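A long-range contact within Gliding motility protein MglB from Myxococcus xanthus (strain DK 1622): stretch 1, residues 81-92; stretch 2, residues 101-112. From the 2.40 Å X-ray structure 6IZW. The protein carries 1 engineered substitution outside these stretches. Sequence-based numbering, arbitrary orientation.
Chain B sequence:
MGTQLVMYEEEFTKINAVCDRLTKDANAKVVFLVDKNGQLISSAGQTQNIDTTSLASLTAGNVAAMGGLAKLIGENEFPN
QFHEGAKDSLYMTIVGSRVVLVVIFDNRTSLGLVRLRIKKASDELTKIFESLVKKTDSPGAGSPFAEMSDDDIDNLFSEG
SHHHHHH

Stretch 1 (81-92) QFHEGAKDSLYM
Stretch 2, residues 101-112: LVVIFDNRTSLG

Two reciprocal pairs of backbone hydrogen bonds set the register. Tyr91 N donates to Val103 O at 2.8 Å, nearly straight at 175°, and Val103 N returns to Tyr91 O at 2.8 Å. Ser89 N to Phe105 O and Phe105 N to Ser89 O are each 3.0 Å. A fifth bond, Asn107 N to Lys87 O at 3.1 Å, extends the ladder past the strand ends. Within stretch 1, Gly85 N donates to Ser89 OG at 2.8 Å. Asp88 OD1 and Asp106 OD1 lie 4.2 Å apart; these like charges would repel, and the two side chains diverge.

Strands 88-92 and 101-106 are antiparallel, their N-to-C directions 158° apart and their axes 4.7 Å apart at closest approach. The non-hydrogen-bonded pairs alternate with the rungs, and Met92/Val102 lies beyond the last. CA-CA distances are 4.7 Å for Asp88 and Asp106, 4.1 Å for Leu90 and Ile104, and 4.2 Å for Met92 and Val102. Here CA-H groups approach carbonyls: Met92 CA lies 3.2 Å from Leu101 O, and Ile104 CA 3.2 Å from Ser89 O. Backbone angles are extended, such as -134/142 at Tyr91 and -134/123 at Val103. Gln81 and His83 pair with Met92 and Leu90 through backbone bonds. A type I turn runs from Asp106 to Thr109.

Side chains alternate between faces. Leu90 (t, p), selenomethionine Met92 (chi1 -19°, between wells; then t, m), Val102 (t) and Ile104 (p, t) share one. Apolar packing there brings Leu90 CD1 to 3.3 Å from Val102 CG1 and Met92 CB to 3.8 Å from Val102 CG2; the Met92 end leads away from stretch 2. Ser89 (m), Tyr91 (t), Val103 (t) and Phe105 (p) share the other. Phe105 CE1 is 3.8 Å from Ser89 CB, and Tyr91 CB sits at the ring edge.

Farther out, Leu111 CD1 covers one face of the Phe82 (t) ring, 3.6 Å from its centroid, a CH-pi contact.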

ATOM      1  N   GLN B  81       8.087  13.849  -3.263  1.00 72.20           N
ATOM      2  CA  GLN B  81       8.983  12.811  -3.748  1.00 76.95           C
ATOM      3  C   GLN B  81       9.180  13.060  -5.232  1.00 74.50           C
ATOM      4  O   GLN B  81       8.262  13.512  -5.925  1.00 72.53           O
ATOM      5  CB  GLN B  81       8.426  11.395  -3.537  1.00 74.80           C
ATOM      6  CG  GLN B  81       7.783  11.136  -2.175  1.00 78.67           C
ATOM      7  CD  GLN B  81       7.600   9.655  -1.870  1.00 78.66           C
ATOM      8  OE1 GLN B  81       7.935   8.792  -2.690  1.00 80.42           O
ATOM      9  NE2 GLN B  81       6.977   9.361  -0.728  1.00 63.30           N
ATOM     10  N   PHE B  82      10.383  12.784  -5.713  1.00 73.57           N
ATOM     11  CA  PHE B  82      10.678  12.936  -7.124  1.00 72.90           C
ATOM     12  C   PHE B  82      11.286  11.644  -7.638  1.00 79.40           C
ATOM     13  O   PHE B  82      12.017  10.952  -6.921  1.00 78.30           O
ATOM     14  CB  PHE B  82      11.619  14.117  -7.391  1.00 74.91           C
ATOM     15  CG  PHE B  82      12.106  14.179  -8.805  1.00 83.67           C
ATOM     16  CD1 PHE B  82      11.222  14.461  -9.840  1.00 84.36           C
ATOM     17  CD2 PHE B  82      13.437  13.928  -9.114  1.00 83.91           C
ATOM     18  CE1 PHE B  82      11.656  14.506 -11.151  1.00 87.39           C
ATOM     19  CE2 PHE B  82      13.878  13.972 -10.425  1.00 83.56           C
ATOM     20  CZ  PHE B  82      12.989  14.263 -11.443  1.00 87.87           C
ATOM     21  N   HIS B  83      10.963  11.324  -8.890  1.00 79.11           N
ATOM     22  CA  HIS B  83      11.404  10.080  -9.508  1.00 81.41           C
ATOM     23  C   HIS B  83      11.602  10.367 -10.995  1.00 87.67           C
ATOM     24  O   HIS B  83      10.632  10.401 -11.761  1.00 90.66           O
ATOM     25  CB  HIS B  83      10.391   8.966  -9.266  1.00 82.62           C
ATOM     26  CG  HIS B  83      10.090   8.726  -7.816  1.00 78.39           C
ATOM     27  ND1 HIS B  83      10.903   7.966  -7.002  1.00 83.54           N
ATOM     28  CD2 HIS B  83       9.080   9.168  -7.029  1.00 81.66           C
ATOM     29  CE1 HIS B  83      10.401   7.941  -5.779  1.00 82.14           C
ATOM     30  NE2 HIS B  83       9.294   8.662  -5.769  1.00 79.93           N
ATOM     31  N   GLU B  84      12.852  10.597 -11.387  1.00 91.98           N
ATOM     32  CA  GLU B  84      13.167  10.865 -12.783  1.00 92.04           C
ATOM     33  C   GLU B  84      13.132   9.576 -13.591  1.00 96.07           C
ATOM     34  O   GLU B  84      13.550   8.512 -13.122  1.00 91.07           O
ATOM     35  CB  GLU B  84      14.542  11.521 -12.917  1.00 88.81           C
ATOM     36  N   GLY B  85      12.606   9.680 -14.809  1.00 97.48           N
ATOM     37  CA  GLY B  85      12.701   8.610 -15.771  1.00100.42           C
ATOM     38  C   GLY B  85      13.253   9.152 -17.072  1.00102.54           C
ATOM     39  O   GLY B  85      13.166  10.346 -17.363  1.00104.43           O
ATOM     40  N   ALA B  86      13.848   8.249 -17.854  1.00101.86           N
ATOM     41  CA  ALA B  86      14.418   8.657 -19.133  1.00109.56           C
ATOM     42  C   ALA B  86      13.334   9.189 -20.064  1.00110.89           C
ATOM     43  O   ALA B  86      13.473  10.271 -20.653  1.00111.64           O
ATOM     44  CB  ALA B  86      15.162   7.484 -19.772  1.00114.95           C
ATOM     45  N   LYS B  87      12.238   8.443 -20.200  1.00105.32           N
ATOM     46  CA  LYS B  87      11.107   8.870 -21.012  1.00106.29           C
ATOM     47  C   LYS B  87      10.173   9.752 -20.195  1.00105.37           C
ATOM     48  O   LYS B  87      10.162  10.978 -20.357  1.00105.83           O
ATOM     49  CB  LYS B  87      10.354   7.656 -21.562  1.00105.72           C
ATOM     50  N   ASP B  88       9.391   9.138 -19.312  1.00102.65           N
ATOM     51  CA  ASP B  88       8.449   9.850 -18.462  1.00 98.13           C
ATOM     52  C   ASP B  88       8.934   9.835 -17.020  1.00 95.09           C
ATOM     53  O   ASP B  88       9.432   8.817 -16.526  1.00 96.31           O
ATOM     54  CB  ASP B  88       7.049   9.236 -18.554  1.00100.18           C
ATOM     55  CG  ASP B  88       6.323   9.623 -19.837  1.00105.73           C
ATOM     56  OD1 ASP B  88       6.999   9.859 -20.862  1.00107.49           O
ATOM     57  OD2 ASP B  88       5.076   9.701 -19.820  1.00103.37           O
ATOM     58  N   SER B  89       8.796  10.972 -16.356  1.00 93.18           N
ATOM     59  CA  SER B  89       9.192  11.139 -14.970  1.00 91.38           C
ATOM     60  C   SER B  89       7.953  11.433 -14.139  1.00 87.16           C
ATOM     61  O   SER B  89       6.874  11.707 -14.667  1.00 87.63           O
ATOM     62  CB  SER B  89      10.227  12.260 -14.824  1.00 93.88           C
ATOM     63  OG  SER B  89      11.353  12.007 -15.651  1.00 98.74           O
ATOM     64  N   LEU B  90       8.118  11.381 -12.822  1.00 82.79           N
ATOM     65  CA  LEU B  90       6.991  11.451 -11.907  1.00 78.45           C
ATOM     66  C   LEU B  90       7.370  12.243 -10.665  1.00 72.81           C
ATOM     67  O   LEU B  90       8.420  12.002 -10.067  1.00 76.76           O
ATOM     68  CB  LEU B  90       6.528  10.035 -11.539  1.00 73.03           C
ATOM     69  CG  LEU B  90       5.853   9.815 -10.190  1.00 76.73           C
ATOM     70  CD1 LEU B  90       4.435  10.359 -10.177  1.00 81.35           C
ATOM     71  CD2 LEU B  90       5.888   8.331  -9.828  1.00 78.03           C
ATOM     72  N   TYR B  91       6.513  13.181 -10.281  1.00 72.09           N
ATOM     73  CA  TYR B  91       6.666  13.934  -9.045  1.00 74.80           C
ATOM     74  C   TYR B  91       5.321  13.961  -8.336  1.00 70.50           C
ATOM     75  O   TYR B  91       4.275  14.040  -8.988  1.00 68.22           O
ATOM     76  CB  TYR B  91       7.182  15.370  -9.321  1.00 75.93           C
ATOM     77  CG  TYR B  91       7.094  16.327  -8.148  1.00 71.55           C
ATOM     78  CD1 TYR B  91       8.188  16.533  -7.311  1.00 77.13           C
ATOM     79  CD2 TYR B  91       5.935  17.043  -7.892  1.00 74.45           C
ATOM     80  CE1 TYR B  91       8.119  17.412  -6.232  1.00 76.48           C
ATOM     81  CE2 TYR B  91       5.854  17.926  -6.816  1.00 80.34           C
ATOM     82  CZ  TYR B  91       6.952  18.107  -5.990  1.00 80.07           C
ATOM     83  OH  TYR B  91       6.889  18.980  -4.918  1.00 85.22           O
HETATM   84  N   MSE B  92       5.355  13.865  -7.004  1.00 69.93           N
HETATM   85  CA  MSE B  92       4.155  13.866  -6.157  1.00 66.08           C
HETATM   86  C   MSE B  92       4.373  14.728  -4.919  1.00 70.37           C
HETATM   87  O   MSE B  92       5.499  14.840  -4.452  1.00 75.21           O
HETATM   88  CB  MSE B  92       3.809  12.447  -5.705  1.00 69.19           C
HETATM   89  CG  MSE B  92       4.434  11.355  -6.545  1.00 75.20           C
HETATM   90 SE   MSE B  92       4.214   9.565  -5.776  1.00113.39          SE
HETATM   91  CE  MSE B  92       5.324   9.689  -4.227  1.00 76.78           C
ATOM     92  N   LEU B 101      -1.104  14.839  -4.320  1.00 62.93           N
ATOM     93  CA  LEU B 101      -1.225  15.192  -5.729  1.00 66.26           C
ATOM     94  C   LEU B 101      -0.053  14.600  -6.488  1.00 61.07           C
ATOM     95  O   LEU B 101       1.079  14.614  -6.008  1.00 68.31           O
ATOM     96  CB  LEU B 101      -1.282  16.705  -5.951  1.00 70.64           C
ATOM     97  CG  LEU B 101      -2.082  17.162  -7.187  1.00 71.82           C
ATOM     98  CD1 LEU B 101      -2.304  18.655  -7.118  1.00 79.17           C
ATOM     99  CD2 LEU B 101      -1.453  16.795  -8.540  1.00 69.21           C
ATOM    100  N   VAL B 102      -0.338  14.065  -7.664  1.00 59.91           N
ATOM    101  CA  VAL B 102       0.639  13.347  -8.463  1.00 64.93           C
ATOM    102  C   VAL B 102       0.622  13.919  -9.870  1.00 70.84           C
ATOM    103  O   VAL B 102      -0.446  14.176 -10.441  1.00 72.29           O
ATOM    104  CB  VAL B 102       0.356  11.830  -8.499  1.00 65.10           C
ATOM    105  CG1 VAL B 102       1.283  11.150  -9.490  1.00 68.98           C
ATOM    106  CG2 VAL B 102       0.491  11.219  -7.119  1.00 60.50           C
ATOM    107  N   VAL B 103       1.813  14.130 -10.418  1.00 70.69           N
ATOM    108  CA  VAL B 103       2.006  14.587 -11.784  1.00 70.91           C
ATOM    109  C   VAL B 103       3.091  13.723 -12.401  1.00 72.58           C
ATOM    110  O   VAL B 103       4.200  13.639 -11.858  1.00 76.35           O
ATOM    111  CB  VAL B 103       2.408  16.073 -11.841  1.00 76.54           C
ATOM    112  CG1 VAL B 103       2.223  16.618 -13.248  1.00 80.50           C
ATOM    113  CG2 VAL B 103       1.604  16.888 -10.839  1.00 71.53           C
ATOM    114  N   ILE B 104       2.779  13.069 -13.515  1.00 70.64           N
ATOM    115  CA  ILE B 104       3.815  12.463 -14.335  1.00 81.97           C
ATOM    116  C   ILE B 104       3.777  13.150 -15.690  1.00 86.35           C
ATOM    117  O   ILE B 104       2.707  13.524 -16.182  1.00 84.78           O
ATOM    118  CB  ILE B 104       3.697  10.925 -14.460  1.00 84.80           C
ATOM    119  CG1 ILE B 104       2.384  10.486 -15.106  1.00 81.95           C
ATOM    120  CG2 ILE B 104       3.841  10.261 -13.087  1.00 84.50           C
ATOM    121  CD1 ILE B 104       2.049   9.060 -14.791  1.00 82.50           C
ATOM    122  N   PHE B 105       4.959  13.370 -16.257  1.00 91.84           N
ATOM    123  CA  PHE B 105       5.102  14.235 -17.413  1.00 95.29           C
ATOM    124  C   PHE B 105       6.205  13.695 -18.306  1.00 99.70           C
ATOM    125  O   PHE B 105       7.042  12.894 -17.882  1.00 98.00           O
ATOM    126  CB  PHE B 105       5.416  15.680 -16.998  1.00 96.06           C
ATOM    127  CG  PHE B 105       6.490  15.791 -15.947  1.00 95.80           C
ATOM    128  CD1 PHE B 105       7.830  15.700 -16.289  1.00 97.42           C
ATOM    129  CD2 PHE B 105       6.158  15.983 -14.612  1.00 93.18           C
ATOM    130  CE1 PHE B 105       8.815  15.797 -15.326  1.00 97.57           C
ATOM    131  CE2 PHE B 105       7.141  16.084 -13.644  1.00 88.23           C
ATOM    132  CZ  PHE B 105       8.470  15.991 -14.002  1.00 92.62           C
ATOM    133  N   ASP B 106       6.184  14.141 -19.557  1.00103.18           N
ATOM    134  CA  ASP B 106       7.303  13.910 -20.451  1.00104.60           C
ATOM    135  C   ASP B 106       8.528  14.668 -19.950  1.00109.56           C
ATOM    136  O   ASP B 106       8.419  15.757 -19.379  1.00109.59           O
ATOM    137  CB  ASP B 106       6.938  14.362 -21.863  1.00105.52           C
ATOM    138  CG  ASP B 106       7.680  13.601 -22.925  1.00109.41           C
ATOM    139  OD1 ASP B 106       8.819  13.165 -22.655  1.00114.86           O
ATOM    140  OD2 ASP B 106       7.115  13.431 -24.027  1.00107.05           O
ATOM    141  N   ASN B 107       9.708  14.078 -20.152  1.00112.62           N
ATOM    142  CA  ASN B 107      10.911  14.826 -19.803  1.00115.06           C
ATOM    143  C   ASN B 107      11.191  15.972 -20.772  1.00118.41           C
ATOM    144  O   ASN B 107      12.133  16.738 -20.536  1.00118.47           O
ATOM    145  CB  ASN B 107      12.124  13.899 -19.721  1.00118.30           C
ATOM    146  CG  ASN B 107      13.234  14.477 -18.857  1.00123.15           C
ATOM    147  OD1 ASN B 107      13.005  15.401 -18.069  1.00122.14           O
ATOM    148  ND2 ASN B 107      14.442  13.940 -19.000  1.00123.19           N
ATOM    149  N   ARG B 108      10.391  16.117 -21.848  1.00117.16           N
ATOM    150  CA  ARG B 108      10.328  17.322 -22.682  1.00113.74           C
ATOM    151  C   ARG B 108       9.670  18.506 -21.958  1.00115.29           C
ATOM    152  O   ARG B 108       9.312  19.501 -22.612  1.00116.16           O
ATOM    153  CB  ARG B 108       9.574  17.032 -23.983  1.00110.40           C
ATOM    154  N   THR B 109       9.507  18.369 -20.639  1.00113.86           N
ATOM    155  CA  THR B 109       8.973  19.410 -19.764  1.00109.08           C
ATOM    156  C   THR B 109       9.872  19.488 -18.537  1.00108.55           C
ATOM    157  O   THR B 109       9.928  18.540 -17.743  1.00106.22           O
ATOM    158  CB  THR B 109       7.528  19.113 -19.355  1.00104.89           C
ATOM    159  OG1 THR B 109       6.679  19.137 -20.509  1.00106.61           O
ATOM    160  CG2 THR B 109       7.045  20.143 -18.354  1.00103.71           C
ATOM    161  N   SER B 110      10.567  20.613 -18.379  1.00109.74           N
ATOM    162  CA  SER B 110      11.543  20.759 -17.306  1.00107.16           C
ATOM    163  C   SER B 110      10.892  20.567 -15.941  1.00 97.25           C
ATOM    164  O   SER B 110       9.713  20.872 -15.739  1.00 91.58           O
ATOM    165  CB  SER B 110      12.212  22.135 -17.376  1.00104.01           C
ATOM    166  OG  SER B 110      13.550  22.085 -16.901  1.00 99.86           O
ATOM    167  N   LEU B 111      11.683  20.041 -15.002  1.00 97.39           N
ATOM    168  CA  LEU B 111      11.212  19.887 -13.631  1.00 97.92           C
ATOM    169  C   LEU B 111      10.836  21.230 -13.022  1.00 94.71           C
ATOM    170  O   LEU B 111       9.909  21.305 -12.205  1.00 93.68           O
ATOM    171  CB  LEU B 111      12.283  19.193 -12.778  1.00 95.41           C
ATOM    172  CG  LEU B 111      12.080  19.174 -11.253  1.00 95.79           C
ATOM    173  CD1 LEU B 111      12.463  17.827 -10.662  1.00 90.27           C
ATOM    174  CD2 LEU B 111      12.846  20.295 -10.552  1.00 96.28           C
ATOM    175  N   GLY B 112      11.541  22.297 -13.403  1.00 95.18           N
ATOM    176  CA  GLY B 112      11.267  23.598 -12.817  1.00 93.52           C
ATOM    177  C   GLY B 112       9.855  24.076 -13.089  1.00 90.75           C
ATOM    178  O   GLY B 112       9.201  24.639 -12.205  1.00 88.96           O
TER